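Local atomic coordinates of Ras-related protein Rab-7L1 (Homo sapiens, PDB entry 6HH2), a protein that binds and hydrolyses GTP as a Rab-family switch in vesicle trafficking, recruiting the kinase LRRK2 to the Golgi complex and stimulating its activity. Residues A[167-170]-A[171-174]. The protein carries 4 engineered substitutions. Residues are numbered along the deposited sequence; the frame is centred on the assembly and turned at random.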
loop_
_atom_site.group_PDB
_atom_site.type_symbol
_atom_site.label_atom_id
_atom_site.label_comp_id
_atom_site.label_asym_id
_atom_site.label_seq_id
_atom_site.Cartn_x
_atom_site.Cartn_y
_atom_site.Cartn_z
ATOM N N GLU A 167 -2.816 9.138 -7.938
ATOM C CA GLU A 167 -1.790 8.924 -8.952
ATOM C C GLU A 167 -0.753 7.896 -8.492
ATOM O O GLU A 167 -0.296 7.086 -9.307
ATOM C CB GLU A 167 -1.132 10.262 -9.287
ATOM C CG GLU A 167 -2.006 11.176 -10.146
ATOM C CD GLU A 167 -2.145 10.640 -11.551
ATOM O OE1 GLU A 167 -3.081 9.843 -11.792
ATOM O OE2 GLU A 167 -1.303 10.942 -12.422
ATOM N N ALA A 168 -0.381 7.921 -7.223
ATOM C CA ALA A 168 0.515 6.882 -6.719
ATOM C C ALA A 168 -0.121 5.507 -6.877
ATOM O O ALA A 168 0.537 4.561 -7.354
ATOM C CB ALA A 168 0.838 7.167 -5.258
ATOM N N MET A 169 -1.409 5.366 -6.484
ATOM C CA MET A 169 -2.051 4.067 -6.683
ATOM C C MET A 169 -2.173 3.700 -8.153
ATOM O O MET A 169 -2.043 2.512 -8.504
ATOM C CB MET A 169 -3.442 4.072 -6.049
ATOM C CG MET A 169 -3.424 4.226 -4.524
ATOM S SD MET A 169 -2.381 2.931 -3.670
ATOM C CE MET A 169 -3.377 1.494 -4.077
ATOM N N ARG A 170 -2.435 4.681 -9.025
ATOM C CA ARG A 170 -2.590 4.382 -10.434
ATOM C C ARG A 170 -1.307 3.789 -11.014
ATOM O O ARG A 170 -1.348 2.808 -11.757
ATOM C CB ARG A 170 -2.983 5.646 -11.207
ATOM C CG ARG A 170 -3.172 5.342 -12.671
ATOM C CD ARG A 170 -3.473 6.616 -13.519
ATOM N NE ARG A 170 -2.423 7.649 -13.432
ATOM C CZ ARG A 170 -1.231 7.567 -14.028
ATOM N NH1 ARG A 170 -0.899 6.522 -14.794
ATOM N NH2 ARG A 170 -0.362 8.567 -13.875
ATOM N N VAL A 171 -0.144 4.361 -10.660
ATOM C CA VAL A 171 1.089 3.811 -11.240
ATOM C C VAL A 171 1.385 2.433 -10.667
ATOM O O VAL A 171 1.956 1.579 -11.361
ATOM C CB VAL A 171 2.281 4.784 -11.145
ATOM C CG1 VAL A 171 1.946 6.135 -11.837
ATOM C CG2 VAL A 171 2.779 4.914 -9.722
ATOM N N LEU A 172 0.968 2.169 -9.434
ATOM C CA LEU A 172 1.094 0.817 -8.895
ATOM C C LEU A 172 0.191 -0.171 -9.634
ATOM O O LEU A 172 0.619 -1.293 -9.926
ATOM C CB LEU A 172 0.801 0.833 -7.400
ATOM C CG LEU A 172 1.015 -0.502 -6.685
ATOM C CD1 LEU A 172 2.465 -0.952 -6.758
ATOM C CD2 LEU A 172 0.546 -0.369 -5.234
ATOM N N ILE A 173 -1.056 0.218 -9.943
ATOM C CA ILE A 173 -1.923 -0.658 -10.745
ATOM C C ILE A 173 -1.290 -0.970 -12.077
ATOM O O ILE A 173 -1.331 -2.119 -12.550
ATOM C CB ILE A 173 -3.293 -0.000 -10.943
ATOM C CG1 ILE A 173 -4.002 0.092 -9.608
ATOM C CG2 ILE A 173 -4.156 -0.787 -11.994
ATOM C CD1 ILE A 173 -5.315 0.991 -9.678
ATOM N N GLU A 174 -0.732 0.046 -12.731
ATOM C CA GLU A 174 -0.156 -0.198 -14.041
ATOM C C GLU A 174 1.020 -1.146 -13.941
ATOM O O GLU A 174 1.201 -2.005 -14.819
ATOM C CB GLU A 174 0.175 1.123 -14.725
ATOM C CG GLU A 174 -1.096 2.016 -14.871
ATOM C CD GLU A 174 -0.893 3.237 -15.716
ATOM O OE1 GLU A 174 0.171 3.303 -16.357
ATOM O OE2 GLU A 174 -1.797 4.109 -15.793
#
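Arg170 reaches forward along helix 165-178 to Glu174, one turn on, and back to Glu167. Its chain leaves the backbone extended, then bends at chi3 (58°), which turns the guanidinium to lie between the two carboxylates. Toward Glu174 a single bond forms, Arg170 NH1 to Glu174 OE2 at 2.8 Å. The oxygen lies in the guanidinium plane, but NH1 approaches it from above the carboxylate, the two planes being 56° apart. Glu167 is gripped side-on by two nearly straight bonds, Arg170 NE to Glu167 OE1 at 2.8 Å and Arg170 NH2 to Glu167 OE2 at 2.9 Å. Val171 lays CG1 over one guanidinium face, 4.1 Å from Arg170 CZ. Beneath run the i to i+4 backbone bonds of an alpha helix, among them Glu174 N to Arg170 O at 3.0 Å. Met169 CE comes within 4.5 Å of Leu172 CD2, and both side chains rest on Val88 of the central sheet, while Ile173 packs on Leu52 and Leu62. This stretch of the helix is thus amphipathic, its buried side packed on the sheet of the Ras-like GTPase fold. NE, NH1 and NH2 each donate to a carboxylate oxygen, fixing the guanidinium's rotation and probably favouring ionised carboxylates.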